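Local coordinates for protein cellobiose 2-epimerase (Spirochaeta thermophila DSM 6192, PDB 5ZIG) that probably catalyses the reversible epimerisation of cellobiose to 4-O-beta-D-glucosyl-D-mannose, at residues Gly56-Ala61 and Phe102-His107; His63-Ser68 and Ala125-Ala130; Gly39-Ser44 and Leu80-Asn85. All blocks are in the same frame, centred on the assembly; numbering follows the deposited sequence.

Interaction 1. Residues Gly56-Ala61 and Phe102-His107; sequences GLVMTA and FFWSVH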
loop_
_atom_site.group_PDB
_atom_site.type_symbol
_atom_site.label_atom_id
_atom_site.label_comp_id
_atom_site.label_asym_id
_atom_site.label_seq_id
_atom_site.Cartn_x
_atom_site.Cartn_y
_atom_site.Cartn_z
ATOM N N GLY A 56 1.890 -5.362 14.900
ATOM C CA GLY A 56 1.105 -4.237 14.465
ATOM C C GLY A 56 -0.140 -4.652 13.709
ATOM O O GLY A 56 -0.201 -5.722 13.100
ATOM N N LEU A 57 -1.136 -3.769 13.758
ATOM C CA LEU A 57 -2.348 -3.953 12.975
ATOM C C LEU A 57 -2.041 -3.957 11.481
ATOM O O LEU A 57 -2.462 -4.867 10.761
ATOM C CB LEU A 57 -3.345 -2.844 13.319
ATOM C CG LEU A 57 -4.557 -2.757 12.407
ATOM C CD1 LEU A 57 -5.305 -4.102 12.329
ATOM C CD2 LEU A 57 -5.468 -1.605 12.880
ATOM N N VAL A 58 -1.336 -2.921 11.004
ATOM C CA VAL A 58 -0.955 -2.806 9.590
ATOM C C VAL A 58 -0.216 -4.054 9.119
ATOM O O VAL A 58 -0.580 -4.666 8.113
ATOM C CB VAL A 58 -0.090 -1.551 9.367
ATOM C CG1 VAL A 58 0.218 -1.370 7.878
ATOM C CG2 VAL A 58 -0.753 -0.313 9.946
ATOM N N MET A 59 0.844 -4.438 9.837
ATOM C CA MET A 59 1.667 -5.563 9.397
ATOM C C MET A 59 0.856 -6.854 9.334
ATOM O O MET A 59 0.953 -7.613 8.362
ATOM C CB MET A 59 2.869 -5.714 10.330
ATOM C CG MET A 59 3.766 -6.899 10.049
ATOM S SD MET A 59 4.282 -7.667 11.607
ATOM C CE MET A 59 2.714 -8.352 12.129
ATOM N N THR A 60 0.023 -7.099 10.344
ATOM C CA THR A 60 -0.786 -8.314 10.365
ATOM C C THR A 60 -1.804 -8.322 9.231
ATOM O O THR A 60 -2.046 -9.365 8.614
ATOM C CB THR A 60 -1.485 -8.429 11.718
ATOM O OG1 THR A 60 -0.487 -8.499 12.748
ATOM C CG2 THR A 60 -2.396 -9.671 11.774
ATOM N N ALA A 61 -2.428 -7.172 8.956
ATOM C CA ALA A 61 -3.392 -7.095 7.862
ATOM C C ALA A 61 -2.702 -7.204 6.502
ATOM O O ALA A 61 -3.247 -7.806 5.569
ATOM C CB ALA A 61 -4.190 -5.798 7.959
ATOM N N PHE A 102 -10.326 -2.145 15.096
ATOM C CA PHE A 102 -9.119 -2.896 15.404
ATOM C C PHE A 102 -8.126 -2.020 16.156
ATOM O O PHE A 102 -7.925 -0.850 15.804
ATOM C CB PHE A 102 -8.486 -3.471 14.103
ATOM C CG PHE A 102 -9.387 -4.455 13.397
ATOM C CD1 PHE A 102 -10.403 -4.009 12.569
ATOM C CD2 PHE A 102 -9.268 -5.807 13.624
ATOM C CE1 PHE A 102 -11.256 -4.897 11.968
ATOM C CE2 PHE A 102 -10.128 -6.689 13.038
ATOM C CZ PHE A 102 -11.121 -6.231 12.199
ATOM N N PHE A 103 -7.535 -2.590 17.210
ATOM C CA PHE A 103 -6.439 -1.937 17.920
ATOM C C PHE A 103 -5.222 -1.733 17.013
ATOM O O PHE A 103 -4.980 -2.493 16.076
ATOM C CB PHE A 103 -6.001 -2.774 19.126
ATOM C CG PHE A 103 -7.075 -3.038 20.120
ATOM C CD1 PHE A 103 -7.691 -1.991 20.788
ATOM C CD2 PHE A 103 -7.448 -4.339 20.426
ATOM C CE1 PHE A 103 -8.680 -2.248 21.724
ATOM C CE2 PHE A 103 -8.435 -4.597 21.362
ATOM C CZ PHE A 103 -9.047 -3.556 22.007
ATOM N N TRP A 104 -4.418 -0.720 17.348
ATOM C CA TRP A 104 -3.212 -0.388 16.593
ATOM C C TRP A 104 -2.118 -1.446 16.764
ATOM O O TRP A 104 -1.427 -1.800 15.796
ATOM C CB TRP A 104 -2.712 0.995 17.040
ATOM C CG TRP A 104 -1.468 1.420 16.374
ATOM C CD1 TRP A 104 -0.265 1.643 16.972
ATOM C CD2 TRP A 104 -1.299 1.741 14.991
ATOM N NE1 TRP A 104 0.657 2.039 16.038
ATOM C CE2 TRP A 104 0.049 2.115 14.818
ATOM C CE3 TRP A 104 -2.151 1.711 13.870
ATOM C CZ2 TRP A 104 0.580 2.461 13.576
ATOM C CZ3 TRP A 104 -1.625 2.071 12.633
ATOM C CH2 TRP A 104 -0.252 2.433 12.499
ATOM N N SER A 105 -1.945 -1.952 17.981
ATOM C CA SER A 105 -0.914 -2.958 18.191
ATOM C C SER A 105 -1.304 -3.776 19.408
ATOM O O SER A 105 -2.052 -3.313 20.271
ATOM C CB SER A 105 0.466 -2.332 18.396
ATOM O OG SER A 105 0.442 -1.397 19.463
ATOM N N VAL A 106 -0.794 -5.002 19.457
ATOM C CA VAL A 106 -0.953 -5.855 20.618
ATOM C C VAL A 106 0.394 -6.461 20.964
ATOM O O VAL A 106 1.346 -6.410 20.184
ATOM C CB VAL A 106 -2.038 -6.941 20.420
ATOM C CG1 VAL A 106 -3.378 -6.324 19.939
ATOM C CG2 VAL A 106 -1.563 -8.004 19.448
ATOM N N HIS A 107 0.446 -7.053 22.155
ATOM C CA HIS A 107 1.614 -7.785 22.603
ATOM C C HIS A 107 1.737 -9.101 21.848
ATOM O O HIS A 107 0.765 -9.569 21.248
ATOM C CB HIS A 107 1.512 -8.052 24.100
ATOM C CG HIS A 107 1.636 -6.814 24.930
ATOM N ND1 HIS A 107 2.845 -6.365 25.414
ATOM C CD2 HIS A 107 0.708 -5.916 25.342
ATOM C CE1 HIS A 107 2.654 -5.254 26.108
ATOM N NE2 HIS A 107 1.367 -4.957 26.073
HETATM O O HOH W 1 -0.023 -1.034 13.118
#
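The indole of Trp104 meets Val58 obliquely, at the far end of its six-membered ring: Val58 CG2 lies 3.7 Å from Trp104 CZ3, and the two side chains run side by side, pointing the same way. One face of the indole carries water 1, displaced toward the rim and 3.3 Å above the plane; Lys118 makes a cation-pi contact with the same residue. Leu57 CD1 lies obliquely to the Phe102 ring but touches Phe102 CB; the ring itself leads off toward helix 119-136. The setting is the start of helix 57-73 in the alpha/alpha barrel of the N-acylglucosamine 2-epimerase family, where Gly56, the N-cap residue, pairs with Ser105 in a short antiparallel bridge, as a non-hydrogen-bonded pair. Leu57 packs against the loop that leads into strand 105-106. Its CB rests 3.2 Å from Phe103 O and its CG is anti to the backbone N (chi1 170°); beyond it the side chain crosses Phe102 at about a right angle, CD1 coming 3.7 Å from Phe102 CB. An alanine at Leu57 would probably open a gap beside Phe102 CB and Leu90, leaving the Phe102 side chain less firmly packed. Polar pairing centres on one carbonyl. Leu57 N donates to Trp104 O at 2.8 Å, from above the carbonyl plane (35° out of it). Val58 N donates to water 1 at 3.1 Å, and the water passes a bond on to Trp104 O, so two early N-H groups of the helix, which lack partners within its first turn, are served directly or through the water. Gly56 O is gripped twice by Thr60, whose N and OG1 arrive from opposite faces of the carbonyl plane, OG1 at 2.8 Å.

Interaction 2. Residues His63-Ser68 and Ala125-Ala130; sequences HLWTFS and AVYALA. With EDO (1,2-ethanediol), chain E.
Leu64 lies alongside Ala128, its CD2 3.6 Å from Ala128 O and its CB 4.0 Å from Ala128 CB. Trp65 follows, its CB 3.9 Å from Ala128 CB; this small methyl lets the helix axes approach to 8.0 Å, nearly parallel at 25°, as neighbouring inner helices of an alpha/alpha barrel run. Trp65 CG is anti to the backbone N (chi1 -178°); the indole beyond it forms an offset stack with Tyr127, the five-membered ring and the phenol having centroids 3.9 Å apart and planes tilted by 13°. Trp65 NE1 lies over one phenol face, 3.1 Å from Tyr127 CZ. The phenol oxygen overhangs the benzo half, near Trp65 CZ2. One turn on, Ser68 OG returns a hydrogen bond to Leu64 O at 2.9 Å. Beyond the stack, an ethanediol, probably from the crystallisation liquor, is hydrogen-bonded through its O2 to Tyr127 OH at 2.7 Å; the hydroxyl also bonds Arg388 weakly. No hydrogen bond joins the two segments; apolar and aromatic packing hold the helices, and the stack probably limits how far the phenol can turn, keeping its hydroxyl directed at a place that admits a small diol.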
loop_
_atom_site.group_PDB
_atom_site.type_symbol
_atom_site.label_atom_id
_atom_site.label_comp_id
_atom_site.label_asym_id
_atom_site.label_seq_id
_atom_site.Cartn_x
_atom_site.Cartn_y
_atom_site.Cartn_z
ATOM N N HIS A 63 -0.035 -9.017 5.882
ATOM C CA HIS A 63 0.207 -10.443 5.679
ATOM C C HIS A 63 -1.076 -11.179 5.327
ATOM O O HIS A 63 -1.066 -12.080 4.477
ATOM C CB HIS A 63 0.861 -11.056 6.915
ATOM C CG HIS A 63 2.285 -10.632 7.112
ATOM N ND1 HIS A 63 3.187 -10.538 6.071
ATOM C CD2 HIS A 63 2.952 -10.241 8.225
ATOM C CE1 HIS A 63 4.356 -10.125 6.541
ATOM N NE2 HIS A 63 4.241 -9.950 7.847
ATOM N N LEU A 64 -2.196 -10.815 5.970
ATOM C CA LEU A 64 -3.478 -11.387 5.567
ATOM C C LEU A 64 -3.770 -11.108 4.094
ATOM O O LEU A 64 -4.163 -12.014 3.348
ATOM C CB LEU A 64 -4.613 -10.846 6.437
ATOM C CG LEU A 64 -5.967 -11.462 6.007
ATOM C CD1 LEU A 64 -5.890 -12.992 5.995
ATOM C CD2 LEU A 64 -7.189 -10.988 6.838
ATOM N N TRP A 65 -3.612 -9.850 3.664
ATOM C CA TRP A 65 -3.865 -9.518 2.266
ATOM C C TRP A 65 -2.913 -10.287 1.359
ATOM O O TRP A 65 -3.340 -10.908 0.383
ATOM C CB TRP A 65 -3.745 -8.005 2.027
ATOM C CG TRP A 65 -4.058 -7.582 0.580
ATOM C CD1 TRP A 65 -5.270 -7.175 0.083
ATOM C CD2 TRP A 65 -3.134 -7.520 -0.525
ATOM N NE1 TRP A 65 -5.157 -6.868 -1.250
ATOM C CE2 TRP A 65 -3.856 -7.067 -1.648
ATOM C CE3 TRP A 65 -1.765 -7.785 -0.663
ATOM C CZ2 TRP A 65 -3.264 -6.901 -2.902
ATOM C CZ3 TRP A 65 -1.176 -7.615 -1.924
ATOM C CH2 TRP A 65 -1.925 -7.169 -3.013
ATOM N N THR A 66 -1.628 -10.318 1.712
ATOM C CA THR A 66 -0.646 -10.957 0.839
ATOM C C THR A 66 -0.981 -12.429 0.605
ATOM O O THR A 66 -1.026 -12.886 -0.543
ATOM C CB THR A 66 0.757 -10.796 1.422
ATOM O OG1 THR A 66 1.201 -9.445 1.230
ATOM C CG2 THR A 66 1.748 -11.755 0.747
ATOM N N PHE A 67 -1.271 -13.181 1.670
ATOM C CA PHE A 67 -1.463 -14.617 1.506
ATOM C C PHE A 67 -2.826 -14.979 0.932
ATOM O O PHE A 67 -2.969 -16.062 0.342
ATOM C CB PHE A 67 -1.228 -15.342 2.835
ATOM C CG PHE A 67 0.237 -15.457 3.171
ATOM C CD1 PHE A 67 1.025 -16.399 2.541
ATOM C CD2 PHE A 67 0.827 -14.584 4.054
ATOM C CE1 PHE A 67 2.373 -16.494 2.821
ATOM C CE2 PHE A 67 2.171 -14.675 4.351
ATOM C CZ PHE A 67 2.947 -15.618 3.737
ATOM N N SER A 68 -3.821 -14.113 1.098
ATOM C CA SER A 68 -5.071 -14.273 0.361
ATOM C C SER A 68 -4.833 -14.191 -1.151
ATOM O O SER A 68 -5.286 -15.050 -1.915
ATOM C CB SER A 68 -6.050 -13.198 0.807
ATOM O OG SER A 68 -6.407 -13.371 2.170
ATOM N N ALA A 125 -7.276 -3.177 7.424
ATOM C CA ALA A 125 -8.048 -4.340 7.843
ATOM C C ALA A 125 -9.187 -4.603 6.867
ATOM O O ALA A 125 -9.439 -5.748 6.486
ATOM C CB ALA A 125 -8.594 -4.149 9.270
ATOM N N VAL A 126 -9.903 -3.557 6.469
ATOM C CA VAL A 126 -10.977 -3.748 5.500
ATOM C C VAL A 126 -10.406 -4.330 4.209
ATOM O O VAL A 126 -10.851 -5.383 3.732
ATOM C CB VAL A 126 -11.725 -2.423 5.266
ATOM C CG1 VAL A 126 -12.583 -2.478 3.966
ATOM C CG2 VAL A 126 -12.577 -2.073 6.489
ATOM N N TYR A 127 -9.360 -3.683 3.679
ATOM C CA TYR A 127 -8.634 -4.153 2.487
ATOM C C TYR A 127 -8.297 -5.639 2.575
ATOM O O TYR A 127 -8.633 -6.421 1.681
ATOM C CB TYR A 127 -7.359 -3.311 2.338
ATOM C CG TYR A 127 -6.499 -3.505 1.090
ATOM C CD1 TYR A 127 -7.025 -3.364 -0.191
ATOM C CD2 TYR A 127 -5.124 -3.768 1.212
ATOM C CE1 TYR A 127 -6.182 -3.512 -1.354
ATOM C CE2 TYR A 127 -4.308 -3.896 0.107
ATOM C CZ TYR A 127 -4.834 -3.773 -1.177
ATOM O OH TYR A 127 -3.986 -3.940 -2.263
ATOM N N ALA A 128 -7.681 -6.055 3.682
ATOM C CA ALA A 128 -7.241 -7.433 3.833
ATOM C C ALA A 128 -8.388 -8.399 4.092
ATOM O O ALA A 128 -8.305 -9.568 3.690
ATOM C CB ALA A 128 -6.221 -7.544 4.966
ATOM N N LEU A 129 -9.445 -7.959 4.787
ATOM C CA LEU A 129 -10.564 -8.858 5.055
ATOM C C LEU A 129 -11.356 -9.154 3.797
ATOM O O LEU A 129 -11.886 -10.260 3.642
ATOM C CB LEU A 129 -11.487 -8.257 6.115
ATOM C CG LEU A 129 -11.003 -8.350 7.560
ATOM C CD1 LEU A 129 -11.559 -7.177 8.366
ATOM C CD2 LEU A 129 -11.422 -9.673 8.175
ATOM N N ALA A 130 -11.466 -8.170 2.904
ATOM C CA ALA A 130 -12.108 -8.395 1.618
ATOM C C ALA A 130 -11.313 -9.397 0.790
ATOM O O ALA A 130 -11.886 -10.327 0.207
ATOM C CB ALA A 130 -12.259 -7.061 0.879
HETATM C C1 EDO E . -4.816 -3.841 -6.222
HETATM O O1 EDO E . -5.402 -4.770 -5.301
HETATM C C2 EDO E . -5.022 -2.429 -5.697
HETATM O O2 EDO E . -5.116 -2.513 -4.272
#

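Interaction 3. Residues Gly39-Ser44 and Leu80-Asn85; sequences GGFYGS and LEAAGN
Phe41 and Asn85 cross at a slant, yet their flat groups are nearly aligned, ring and amide planes being only 20° apart. Both side chains bridge the loop and helix 77-94, Phe41 reaching out to the helix and Asn85 reaching back. Asn85 holds its CG anti to the backbone N (chi1 174°), and the amide beyond meets both polar backbone atoms of one residue: Gly40 N donates to Asn85 OD1 at 2.8 Å, and Asn85 ND2 donates to Gly40 O at 3.1 Å. In the second bond ND2 sits above the Gly40 carbonyl plane, 53° out of it. Asn85 ND2 also bonds Gln34 OE1, so OD1 accepts one bond and ND2 gives two, which probably fixes which way round the amide sits. Gly39 CA packs 3.6 Å from Asn85 OD1; Gly39 has backbone angles at which a CB would collide with the preceding carbonyl oxygen, and Gly40, at positive phi, is also in a conformation easiest for glycine. Phe41 CE1 lies 3.8 Å from Asn85 ND2, on an oblique approach, and Ala82 O sits at the ring edge, in its plane. Phe41 CZ meets Ala82 CB at 4.1 Å. Helix 77-94 follows inner helix 57-73 as an outer helix of the alpha/alpha barrel, so the contact ties the loop between helix 7-31 and strand 44-45 to the outer layer, while the Phe41 ring stacks on His63 of helix 57-73, and Ala82 and Ala83 pack on Phe67 of that same helix.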
loop_
_atom_site.group_PDB
_atom_site.type_symbol
_atom_site.label_atom_id
_atom_site.label_comp_id
_atom_site.label_asym_id
_atom_site.label_seq_id
_atom_site.Cartn_x
_atom_site.Cartn_y
_atom_site.Cartn_z
ATOM N N GLY A 39 0.358 -17.313 17.465
ATOM C CA GLY A 39 -0.335 -17.045 16.221
ATOM C C GLY A 39 0.070 -15.721 15.611
ATOM O O GLY A 39 0.822 -14.927 16.185
ATOM N N GLY A 40 -0.461 -15.468 14.414
ATOM C CA GLY A 40 0.032 -14.310 13.682
ATOM C C GLY A 40 1.497 -14.513 13.271
ATOM O O GLY A 40 2.031 -15.621 13.280
ATOM N N PHE A 41 2.143 -13.399 12.937
ATOM C CA PHE A 41 3.522 -13.355 12.481
ATOM C C PHE A 41 4.364 -12.510 13.433
ATOM O O PHE A 41 3.851 -11.593 14.090
ATOM C CB PHE A 41 3.636 -12.752 11.065
ATOM C CG PHE A 41 3.011 -13.593 9.979
ATOM C CD1 PHE A 41 1.657 -13.878 9.987
ATOM C CD2 PHE A 41 3.803 -14.112 8.949
ATOM C CE1 PHE A 41 1.088 -14.649 8.991
ATOM C CE2 PHE A 41 3.242 -14.887 7.954
ATOM C CZ PHE A 41 1.881 -15.153 7.972
ATOM N N TYR A 42 5.669 -12.813 13.493
ATOM C CA TYR A 42 6.550 -12.116 14.427
ATOM C C TYR A 42 6.537 -10.622 14.151
ATOM O O TYR A 42 6.353 -10.172 13.014
ATOM C CB TYR A 42 7.992 -12.661 14.368
ATOM C CG TYR A 42 8.084 -14.103 14.818
ATOM C CD1 TYR A 42 7.756 -14.456 16.118
ATOM C CD2 TYR A 42 8.450 -15.119 13.925
ATOM C CE1 TYR A 42 7.809 -15.779 16.539
ATOM C CE2 TYR A 42 8.508 -16.442 14.338
ATOM C CZ TYR A 42 8.185 -16.761 15.654
ATOM O OH TYR A 42 8.231 -18.055 16.094
ATOM N N GLY A 43 6.692 -9.849 15.230
ATOM C CA GLY A 43 6.480 -8.415 15.184
ATOM C C GLY A 43 7.654 -7.607 14.698
ATOM O O GLY A 43 7.450 -6.482 14.234
ATOM N N SER A 44 8.872 -8.148 14.796
ATOM C CA SER A 44 10.070 -7.460 14.326
ATOM C C SER A 44 11.120 -8.470 13.875
ATOM O O SER A 44 11.396 -9.430 14.601
ATOM C CB SER A 44 10.649 -6.562 15.421
ATOM O OG SER A 44 11.699 -5.775 14.898
ATOM N N LEU A 80 -3.155 -20.423 2.006
ATOM C CA LEU A 80 -4.425 -20.302 2.696
ATOM C C LEU A 80 -4.218 -20.472 4.198
ATOM O O LEU A 80 -4.758 -19.703 4.999
ATOM C CB LEU A 80 -5.421 -21.319 2.137
ATOM C CG LEU A 80 -6.828 -21.373 2.699
ATOM C CD1 LEU A 80 -7.505 -20.005 2.654
ATOM C CD2 LEU A 80 -7.635 -22.400 1.934
ATOM N N GLU A 81 -3.385 -21.440 4.589
ATOM C CA GLU A 81 -3.073 -21.658 6.002
ATOM C C GLU A 81 -2.484 -20.408 6.647
ATOM O O GLU A 81 -2.921 -19.982 7.727
ATOM C CB GLU A 81 -2.112 -22.847 6.141
ATOM C CG GLU A 81 -2.789 -24.178 5.847
ATOM C CD GLU A 81 -1.826 -25.279 5.438
ATOM O OE1 GLU A 81 -0.626 -24.991 5.202
ATOM O OE2 GLU A 81 -2.281 -26.440 5.342
ATOM N N ALA A 82 -1.466 -19.824 6.019
ATOM C CA ALA A 82 -0.892 -18.591 6.544
ATOM C C ALA A 82 -1.935 -17.488 6.588
ATOM O O ALA A 82 -2.009 -16.733 7.563
ATOM C CB ALA A 82 0.316 -18.164 5.703
ATOM N N ALA A 83 -2.761 -17.390 5.544
ATOM C CA ALA A 83 -3.841 -16.412 5.563
ATOM C C ALA A 83 -4.762 -16.656 6.757
ATOM O O ALA A 83 -5.075 -15.730 7.508
ATOM C CB ALA A 83 -4.612 -16.453 4.249
ATOM N N GLY A 84 -5.197 -17.904 6.943
ATOM C CA GLY A 84 -6.008 -18.234 8.105
ATOM C C GLY A 84 -5.318 -17.883 9.407
ATOM O O GLY A 84 -5.958 -17.408 10.350
ATOM N N ASN A 85 -3.998 -18.105 9.474
ATOM C CA ASN A 85 -3.252 -17.730 10.670
ATOM C C ASN A 85 -3.319 -16.231 10.885
ATOM O O ASN A 85 -3.594 -15.759 11.995
ATOM C CB ASN A 85 -1.793 -18.186 10.576
ATOM C CG ASN A 85 -0.951 -17.680 11.743
ATOM O OD1 ASN A 85 -1.444 -17.540 12.870
ATOM N ND2 ASN A 85 0.315 -17.397 11.484
#

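In the fold
All three contacts use or adjoin helix 57-73. Interaction 1 takes its first turn and interaction 2 a later one, and they meet where Ala61 and Phe102 pack on helix 119-136. Interaction 3 lies on helix 77-94, which follows helix 57-73 in the chain, and touches interaction 2 through Phe67 and interaction 1 through Met59. Depth separates their chemistry. Interaction 2, its centre about 11 Å from that of the chain, is core packing without mutual hydrogen bonds; interaction 1, about 15 Å out, combines apolar contacts with water and backbone bonding; interaction 3, about 19 Å out, is still largely buried, though Gly39 and Asn85 are partly exposed, and relies on a side-chain amide gripping loop backbone.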